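Local coordinates for protein ADP-ribosylating toxin CARDS (Mycoplasma pneumoniae, PDB 4TLV) that transfers the ADP-ribosyl group of NAD(+) to multiple target proteins in vitro as the main virulence factor of this bacterium and makes host cells vacuolate, at residues V442-Y454 with V578-R590. Residues are numbered along the deposited sequence; the frame is centred on the assembly and turned at random.
Sequences VDVQLGWYWRGYY and VEDKILVKDGFDR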
ATOM      1  N   VAL A 442      -6.366   2.994   5.480  1.00 11.74           N
ATOM      2  CA  VAL A 442      -5.846   1.757   6.082  1.00  9.66           C
ATOM      3  C   VAL A 442      -6.947   1.103   6.900  1.00 10.82           C
ATOM      4  O   VAL A 442      -7.630   1.781   7.676  1.00 11.58           O
ATOM      5  CB  VAL A 442      -4.655   2.015   7.051  1.00 11.87           C
ATOM      6  CG1 VAL A 442      -4.126   0.682   7.609  1.00  9.51           C
ATOM      7  CG2 VAL A 442      -3.547   2.779   6.348  1.00 12.88           C
ATOM      8  N   ASP A 443      -7.156  -0.193   6.696  1.00 11.89           N
ATOM      9  CA  ASP A 443      -8.089  -0.954   7.537  1.00 11.94           C
ATOM     10  C   ASP A 443      -7.405  -1.210   8.873  1.00 10.24           C
ATOM     11  O   ASP A 443      -6.410  -1.938   8.933  1.00 11.02           O
ATOM     12  CB  ASP A 443      -8.466  -2.272   6.852  1.00 12.81           C
ATOM     13  CG  ASP A 443      -9.555  -3.059   7.610  1.00 15.30           C
ATOM     14  OD1 ASP A 443      -9.829  -2.761   8.787  1.00 16.58           O
ATOM     15  OD2 ASP A 443     -10.134  -3.992   7.012  1.00 18.72           O
ATOM     16  N   VAL A 444      -7.882  -0.560   9.933  1.00 11.20           N
ATOM     17  CA  VAL A 444      -7.229  -0.687  11.237  1.00 10.88           C
ATOM     18  C   VAL A 444      -8.015  -1.601  12.181  1.00 12.75           C
ATOM     19  O   VAL A 444      -7.480  -2.067  13.189  1.00 12.60           O
ATOM     20  CB  VAL A 444      -6.939   0.689  11.891  1.00 11.55           C
ATOM     21  CG1 VAL A 444      -5.853   1.445  11.102  1.00 11.50           C
ATOM     22  CG2 VAL A 444      -8.225   1.535  12.000  1.00 10.33           C
ATOM     23  N   GLN A 445      -9.278  -1.873  11.849  1.00 13.24           N
ATOM     24  CA  GLN A 445     -10.012  -2.902  12.566  1.00 10.55           C
ATOM     25  C   GLN A 445      -9.911  -2.734  14.104  1.00 11.27           C
ATOM     26  O   GLN A 445      -9.658  -3.702  14.825  1.00 16.74           O
ATOM     27  CB  GLN A 445      -9.470  -4.261  12.136  1.00 16.10           C
ATOM     28  CG  GLN A 445     -10.387  -5.440  12.374  1.00 21.70           C
ATOM     29  CD  GLN A 445      -9.879  -6.732  11.738  1.00 32.28           C
ATOM     30  OE1 GLN A 445      -8.681  -6.891  11.481  1.00 29.13           O
ATOM     31  NE2 GLN A 445     -10.797  -7.667  11.490  1.00 30.67           N
ATOM     32  N   LEU A 446     -10.109  -1.512  14.600  1.00 12.49           N
ATOM     33  CA  LEU A 446      -9.872  -1.220  16.026  1.00 14.73           C
ATOM     34  C   LEU A 446     -10.775  -2.042  16.921  1.00 15.78           C
ATOM     35  O   LEU A 446     -11.935  -2.262  16.605  1.00 16.51           O
ATOM     36  CB  LEU A 446     -10.071   0.257  16.354  1.00 14.45           C
ATOM     37  CG  LEU A 446      -9.286   1.258  15.498  1.00 18.49           C
ATOM     38  CD1 LEU A 446      -9.559   2.659  15.994  1.00 14.23           C
ATOM     39  CD2 LEU A 446      -7.776   0.935  15.510  1.00 13.78           C
ATOM     40  N   GLY A 447     -10.239  -2.480  18.052  1.00 16.21           N
ATOM     41  CA  GLY A 447     -11.042  -3.211  19.016  1.00 15.73           C
ATOM     42  C   GLY A 447     -10.340  -3.229  20.356  1.00 15.50           C
ATOM     43  O   GLY A 447      -9.337  -2.555  20.549  1.00 15.33           O
ATOM     44  N   TRP A 448     -10.884  -3.989  21.290  1.00 13.78           N
ATOM     45  CA  TRP A 448     -10.171  -4.245  22.524  1.00 17.40           C
ATOM     46  C   TRP A 448     -10.394  -5.677  22.958  1.00 17.46           C
ATOM     47  O   TRP A 448     -11.255  -6.370  22.410  1.00 19.08           O
ATOM     48  CB  TRP A 448     -10.488  -3.213  23.616  1.00 18.06           C
ATOM     49  CG  TRP A 448     -11.928  -3.095  24.078  1.00 18.57           C
ATOM     50  CD1 TRP A 448     -12.943  -2.422  23.447  1.00 18.09           C
ATOM     51  CD2 TRP A 448     -12.487  -3.606  25.302  1.00 15.45           C
ATOM     52  NE1 TRP A 448     -14.103  -2.496  24.198  1.00 21.08           N
ATOM     53  CE2 TRP A 448     -13.848  -3.216  25.339  1.00 20.21           C
ATOM     54  CE3 TRP A 448     -11.964  -4.350  26.373  1.00 24.06           C
ATOM     55  CZ2 TRP A 448     -14.700  -3.557  26.398  1.00 23.46           C
ATOM     56  CZ3 TRP A 448     -12.813  -4.687  27.430  1.00 26.99           C
ATOM     57  CH2 TRP A 448     -14.166  -4.290  27.431  1.00 24.44           C
ATOM     58  N   TYR A 449      -9.591  -6.120  23.922  1.00 15.89           N
ATOM     59  CA  TYR A 449      -9.519  -7.514  24.307  1.00 18.51           C
ATOM     60  C   TYR A 449      -9.539  -7.606  25.822  1.00 18.62           C
ATOM     61  O   TYR A 449      -8.883  -6.829  26.508  1.00 18.13           O
ATOM     62  CB  TYR A 449      -8.210  -8.088  23.788  1.00 17.32           C
ATOM     63  CG  TYR A 449      -7.943  -9.524  24.109  1.00 20.84           C
ATOM     64  CD1 TYR A 449      -8.484 -10.543  23.333  1.00 23.85           C
ATOM     65  CD2 TYR A 449      -7.109  -9.874  25.165  1.00 20.08           C
ATOM     66  CE1 TYR A 449      -8.209 -11.861  23.609  1.00 21.62           C
ATOM     67  CE2 TYR A 449      -6.836 -11.186  25.448  1.00 24.04           C
ATOM     68  CZ  TYR A 449      -7.382 -12.176  24.673  1.00 24.03           C
ATOM     69  OH  TYR A 449      -7.094 -13.487  24.972  1.00 25.20           O
ATOM     70  N   TRP A 450     -10.309  -8.543  26.343  1.00 21.43           N
ATOM     71  CA  TRP A 450     -10.368  -8.717  27.786  1.00 24.78           C
ATOM     72  C   TRP A 450     -10.629 -10.165  28.128  1.00 25.02           C
ATOM     73  O   TRP A 450     -11.658 -10.730  27.766  1.00 21.32           O
ATOM     74  CB  TRP A 450     -11.421  -7.800  28.418  1.00 31.17           C
ATOM     75  CG  TRP A 450     -11.356  -7.821  29.922  1.00 36.81           C
ATOM     76  CD1 TRP A 450     -12.300  -8.314  30.782  1.00 37.76           C
ATOM     77  CD2 TRP A 450     -10.265  -7.368  30.742  1.00 39.32           C
ATOM     78  NE1 TRP A 450     -11.871  -8.181  32.081  1.00 40.45           N
ATOM     79  CE2 TRP A 450     -10.626  -7.608  32.086  1.00 42.28           C
ATOM     80  CE3 TRP A 450      -9.018  -6.785  30.467  1.00 42.41           C
ATOM     81  CZ2 TRP A 450      -9.786  -7.275  33.159  1.00 40.42           C
ATOM     82  CZ3 TRP A 450      -8.183  -6.458  31.533  1.00 42.77           C
ATOM     83  CH2 TRP A 450      -8.576  -6.703  32.865  1.00 42.44           C
ATOM     84  N   ARG A 451      -9.648 -10.781  28.783  1.00 26.06           N
ATOM     85  CA  ARG A 451      -9.787 -12.133  29.306  1.00 29.37           C
ATOM     86  C   ARG A 451     -10.236 -13.151  28.266  1.00 27.35           C
ATOM     87  O   ARG A 451     -11.058 -14.021  28.554  1.00 29.42           O
ATOM     88  CB  ARG A 451     -10.735 -12.136  30.508  1.00 32.65           C
ATOM     89  CG  ARG A 451     -10.177 -11.389  31.712  1.00 40.51           C
ATOM     90  CD  ARG A 451     -11.166 -11.356  32.874  1.00 49.92           C
ATOM     91  NE  ARG A 451     -11.584 -12.692  33.306  1.00 65.26           N
ATOM     92  CZ  ARG A 451     -10.915 -13.446  34.175  1.00 66.70           C
ATOM     93  NH1 ARG A 451      -9.779 -13.003  34.699  1.00 62.30           N
ATOM     94  NH2 ARG A 451     -11.380 -14.647  34.516  1.00 56.88           N
ATOM     95  N   GLY A 452      -9.701 -13.040  27.055  1.00 23.66           N
ATOM     96  CA  GLY A 452     -10.006 -13.995  26.008  1.00 25.95           C
ATOM     97  C   GLY A 452     -11.136 -13.591  25.078  1.00 20.81           C
ATOM     98  O   GLY A 452     -11.367 -14.247  24.062  1.00 23.63           O
ATOM     99  N   TYR A 453     -11.837 -12.517  25.417  1.00 18.51           N
ATOM    100  CA  TYR A 453     -12.949 -12.037  24.597  1.00 19.47           C
ATOM    101  C   TYR A 453     -12.602 -10.771  23.813  1.00 17.12           C
ATOM    102  O   TYR A 453     -11.990  -9.848  24.349  1.00 17.51           O
ATOM    103  CB  TYR A 453     -14.182 -11.767  25.474  1.00 19.37           C
ATOM    104  CG  TYR A 453     -14.713 -13.009  26.154  1.00 19.22           C
ATOM    105  CD1 TYR A 453     -15.490 -13.926  25.458  1.00 21.28           C
ATOM    106  CD2 TYR A 453     -14.413 -13.278  27.485  1.00 21.97           C
ATOM    107  CE1 TYR A 453     -15.975 -15.072  26.076  1.00 22.85           C
ATOM    108  CE2 TYR A 453     -14.899 -14.417  28.109  1.00 23.42           C
ATOM    109  CZ  TYR A 453     -15.675 -15.308  27.399  1.00 20.73           C
ATOM    110  OH  TYR A 453     -16.157 -16.438  28.021  1.00 25.63           O
ATOM    111  N   TYR A 454     -13.029 -10.720  22.555  1.00 18.41           N
ATOM    112  CA  TYR A 454     -12.880  -9.509  21.742  1.00 18.75           C
ATOM    113  C   TYR A 454     -14.093  -8.581  21.795  1.00 20.09           C
ATOM    114  O   TYR A 454     -15.243  -9.031  21.844  1.00 21.02           O
ATOM    115  CB  TYR A 454     -12.606  -9.884  20.280  1.00 19.12           C
ATOM    116  CG  TYR A 454     -11.294 -10.597  20.082  1.00 22.13           C
ATOM    117  CD1 TYR A 454     -11.176 -11.953  20.346  1.00 23.72           C
ATOM    118  CD2 TYR A 454     -10.166  -9.908  19.649  1.00 23.26           C
ATOM    119  CE1 TYR A 454      -9.978 -12.613  20.171  1.00 31.39           C
ATOM    120  CE2 TYR A 454      -8.954 -10.563  19.469  1.00 28.05           C
ATOM    121  CZ  TYR A 454      -8.867 -11.913  19.733  1.00 32.04           C
ATOM    122  OH  TYR A 454      -7.670 -12.573  19.555  1.00 37.00           O
ATOM    123  N   VAL A 578      -9.631   0.444  33.551  1.00 30.77           N
ATOM    124  CA  VAL A 578      -9.685   0.874  32.154  1.00 26.04           C
ATOM    125  C   VAL A 578      -8.641   0.173  31.298  1.00 24.52           C
ATOM    126  O   VAL A 578      -7.624  -0.307  31.795  1.00 22.35           O
ATOM    127  CB  VAL A 578      -9.543   2.395  31.991  1.00 24.83           C
ATOM    128  CG1 VAL A 578     -10.618   3.116  32.797  1.00 33.38           C
ATOM    129  CG2 VAL A 578      -8.151   2.854  32.382  1.00 29.55           C
ATOM    130  N   GLU A 579      -8.920   0.104  30.007  1.00 21.43           N
ATOM    131  CA  GLU A 579      -8.023  -0.538  29.060  1.00 22.71           C
ATOM    132  C   GLU A 579      -7.467   0.546  28.164  1.00 22.92           C
ATOM    133  O   GLU A 579      -8.229   1.255  27.526  1.00 19.10           O
ATOM    134  CB  GLU A 579      -8.791  -1.548  28.214  1.00 22.20           C
ATOM    135  CG  GLU A 579      -7.905  -2.315  27.218  1.00 22.94           C
ATOM    136  CD  GLU A 579      -6.714  -2.967  27.910  1.00 21.63           C
ATOM    137  OE1 GLU A 579      -6.903  -4.003  28.577  1.00 28.01           O
ATOM    138  OE2 GLU A 579      -5.591  -2.429  27.806  1.00 24.00           O
ATOM    139  N   ASP A 580      -6.148   0.702  28.133  1.00 22.61           N
ATOM    140  CA  ASP A 580      -5.558   1.655  27.202  1.00 21.35           C
ATOM    141  C   ASP A 580      -4.910   0.985  25.992  1.00 15.53           C
ATOM    142  O   ASP A 580      -4.462   1.658  25.067  1.00 19.77           O
ATOM    143  CB  ASP A 580      -4.599   2.629  27.904  1.00 24.90           C
ATOM    144  CG  ASP A 580      -3.356   1.965  28.457  1.00 32.17           C
ATOM    145  OD1 ASP A 580      -3.172   0.733  28.318  1.00 31.47           O
ATOM    146  OD2 ASP A 580      -2.534   2.708  29.046  1.00 41.35           O
ATOM    147  N   LYS A 581      -4.890  -0.337  25.981  1.00 18.34           N
ATOM    148  CA  LYS A 581      -4.360  -1.050  24.827  1.00 18.13           C
ATOM    149  C   LYS A 581      -5.475  -1.271  23.810  1.00 17.35           C
ATOM    150  O   LYS A 581      -6.457  -1.956  24.102  1.00 18.66           O
ATOM    151  CB  LYS A 581      -3.739  -2.378  25.247  1.00 16.70           C
ATOM    152  CG  LYS A 581      -2.537  -2.219  26.170  1.00 18.95           C
ATOM    153  CD  LYS A 581      -1.964  -3.576  26.550  1.00 21.47           C
ATOM    154  CE  LYS A 581      -2.890  -4.305  27.503  1.00 29.34           C
ATOM    155  NZ  LYS A 581      -3.359  -5.577  26.903  1.00 38.08           N
ATOM    156  N   ILE A 582      -5.320  -0.677  22.628  1.00 16.08           N
ATOM    157  CA  ILE A 582      -6.292  -0.839  21.556  1.00 13.92           C
ATOM    158  C   ILE A 582      -5.762  -1.864  20.547  1.00 15.12           C
ATOM    159  O   ILE A 582      -4.597  -1.793  20.150  1.00 12.98           O
ATOM    160  CB  ILE A 582      -6.571   0.511  20.837  1.00 13.42           C
ATOM    161  CG1 ILE A 582      -6.808   1.654  21.843  1.00 15.63           C
ATOM    162  CG2 ILE A 582      -7.734   0.370  19.815  1.00 11.95           C
ATOM    163  CD1 ILE A 582      -7.970   1.375  22.844  1.00 17.94           C
ATOM    164  N   LEU A 583      -6.596  -2.820  20.138  1.00 12.29           N
ATOM    165  CA  LEU A 583      -6.201  -3.757  19.086  1.00 16.17           C
ATOM    166  C   LEU A 583      -6.193  -3.037  17.740  1.00 14.27           C
ATOM    167  O   LEU A 583      -7.150  -2.327  17.416  1.00 14.52           O
ATOM    168  CB  LEU A 583      -7.180  -4.931  18.993  1.00 17.12           C
ATOM    169  CG  LEU A 583      -7.202  -5.948  20.132  1.00 17.50           C
ATOM    170  CD1 LEU A 583      -8.432  -6.840  20.005  1.00 19.23           C
ATOM    171  CD2 LEU A 583      -5.937  -6.779  20.073  1.00 17.47           C
ATOM    172  N   VAL A 584      -5.138  -3.255  16.956  1.00 15.02           N
ATOM    173  CA  VAL A 584      -5.025  -2.704  15.603  1.00 13.50           C
ATOM    174  C   VAL A 584      -4.562  -3.810  14.646  1.00 14.59           C
ATOM    175  O   VAL A 584      -3.700  -4.622  14.995  1.00 14.85           O
ATOM    176  CB  VAL A 584      -3.999  -1.545  15.538  1.00 13.82           C
ATOM    177  CG1 VAL A 584      -4.211  -0.709  14.257  1.00 15.02           C
ATOM    178  CG2 VAL A 584      -4.111  -0.636  16.770  1.00 13.89           C
ATOM    179  N   LYS A 585      -5.124  -3.833  13.441  1.00 13.47           N
ATOM    180  CA  LYS A 585      -4.819  -4.888  12.481  1.00 14.93           C
ATOM    181  C   LYS A 585      -3.300  -5.029  12.271  1.00 13.10           C
ATOM    182  O   LYS A 585      -2.604  -4.048  12.020  1.00 16.76           O
ATOM    183  CB  LYS A 585      -5.535  -4.598  11.154  1.00 13.49           C
ATOM    184  CG  LYS A 585      -5.288  -5.627  10.025  1.00 15.20           C
ATOM    185  CD  LYS A 585      -6.298  -5.410   8.873  1.00 19.20           C
ATOM    186  CE  LYS A 585      -5.900  -6.150   7.595  1.00 25.78           C
ATOM    187  NZ  LYS A 585      -5.744  -7.606   7.848  1.00 29.57           N
ATOM    188  N   ASP A 586      -2.790  -6.242  12.374  1.00 11.82           N
ATOM    189  CA  ASP A 586      -1.360  -6.472  12.166  1.00 17.17           C
ATOM    190  C   ASP A 586      -0.930  -5.920  10.823  1.00 15.54           C
ATOM    191  O   ASP A 586      -1.567  -6.214   9.818  1.00 14.09           O
ATOM    192  CB  ASP A 586      -1.044  -7.964  12.162  1.00 19.46           C
ATOM    193  CG  ASP A 586      -0.618  -8.466  13.514  1.00 34.30           C
ATOM    194  OD1 ASP A 586      -1.510  -8.752  14.340  1.00 38.54           O
ATOM    195  OD2 ASP A 586       0.608  -8.580  13.743  1.00 40.33           O
ATOM    196  N   GLY A 587       0.159  -5.150  10.815  1.00 17.19           N
ATOM    197  CA  GLY A 587       0.726  -4.616   9.581  1.00 17.83           C
ATOM    198  C   GLY A 587       0.146  -3.296   9.112  1.00 16.39           C
ATOM    199  O   GLY A 587       0.522  -2.790   8.059  1.00 19.97           O
ATOM    200  N   PHE A 588      -0.779  -2.734   9.885  1.00 12.35           N
ATOM    201  CA  PHE A 588      -1.447  -1.500   9.509  1.00 11.92           C
ATOM    202  C   PHE A 588      -0.446  -0.353   9.313  1.00 14.50           C
ATOM    203  O   PHE A 588      -0.721   0.572   8.570  1.00 13.81           O
ATOM    204  CB  PHE A 588      -2.475  -1.091  10.570  1.00 11.53           C
ATOM    205  CG  PHE A 588      -1.859  -0.416  11.763  1.00 14.24           C
ATOM    206  CD1 PHE A 588      -1.204  -1.167  12.737  1.00 14.97           C
ATOM    207  CD2 PHE A 588      -1.897   0.961  11.888  1.00 14.48           C
ATOM    208  CE1 PHE A 588      -0.616  -0.542  13.836  1.00 16.00           C
ATOM    209  CE2 PHE A 588      -1.307   1.594  12.970  1.00 13.36           C
ATOM    210  CZ  PHE A 588      -0.669   0.852  13.942  1.00 14.60           C
ATOM    211  N   ASP A 589       0.691  -0.402  10.004  1.00 14.01           N
ATOM    212  CA  ASP A 589       1.666   0.700   9.929  1.00 14.25           C
ATOM    213  C   ASP A 589       2.773   0.468   8.877  1.00 16.50           C
ATOM    214  O   ASP A 589       3.793   1.174   8.858  1.00 15.97           O
ATOM    215  CB  ASP A 589       2.260   1.020  11.319  1.00 15.60           C
ATOM    216  CG  ASP A 589       2.674  -0.235  12.104  1.00 14.58           C
ATOM    217  OD1 ASP A 589       2.564  -1.359  11.569  1.00 17.06           O
ATOM    218  OD2 ASP A 589       3.092  -0.096  13.282  1.00 15.19           O
ATOM    219  N   ARG A 590       2.543  -0.483   7.975  1.00 15.74           N
ATOM    220  CA  ARG A 590       3.523  -0.815   6.941  1.00 15.54           C
ATOM    221  C   ARG A 590       3.078  -0.566   5.494  1.00 21.42           C
ATOM    222  O   ARG A 590       3.906  -0.636   4.582  1.00 26.56           O
ATOM    223  CB  ARG A 590       3.989  -2.267   7.091  1.00 15.52           C
ATOM    224  CG  ARG A 590       4.602  -2.573   8.458  1.00 18.52           C
ATOM    225  CD  ARG A 590       5.574  -3.754   8.377  1.00 24.21           C
ATOM    226  NE  ARG A 590       5.153  -4.731   7.373  1.00 31.84           N
ATOM    227  CZ  ARG A 590       4.399  -5.788   7.648  1.00 40.05           C
ATOM    228  NH1 ARG A 590       4.001  -5.996   8.904  1.00 35.00           N
ATOM    229  NH2 ARG A 590       4.050  -6.633   6.678  1.00 33.50           N
TER
HETATM  230  O   HOH W   1      -7.470  -4.390  24.547  1.00 17.53           O
HETATM  231  O   HOH W   2      -6.361  -6.002  26.837  1.00 25.77           O
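Gly447 and Leu583 form a single antiparallel bridge of the hydrogen-bonded kind, with Leu583 N to Gly447 O at 2.8 Å and Gly447 N to Leu583 O at 3.2 Å. A third backbone bond runs from Lys585 N to Val444 O, 3.0 Å. The side chain of Leu583 lies over the backbone of Gly447 and Trp448, CB against Gly447 O and CD1 against Trp448 C. Leu583 CD1 meets the ring edge of Tyr454 at CD2, 3.5 Å away, and also touches Tyr449 CB. Tyr449 CD1 sits over the centre of one face of the Tyr454 ring. Both segments belong to D3, the C-terminal beta-trefoil domain, and the contact joins its first strands to its last, 578-583. Next to the Lys585 bond, Val444 and Val584 lie side by side, Val444 CB to Val584 CG1 3.9 Å. Val584 CG1, anti to the backbone N (chi1 -162°), lies over the centre of one face of the Phe588 ring. At the end of the contact, Phe588 CB meets Val442 CG1 at 3.8 Å. Lys585 runs its chain, extended as far as CE, past Asp443 O and Gln445 OE1, with Lys585 CD to Asp443 O 3.5 Å. The amide of Gln445 is held by Thr468 O. Beyond the bridge, two waters join the segments. One accepts from Tyr449 N and donates to Lys581 O. Another links Tyr449 O to Lys581 NZ and, weakly, to Glu579 OE1. Lys581 N holds Glu579 OE2, 2.9 Å.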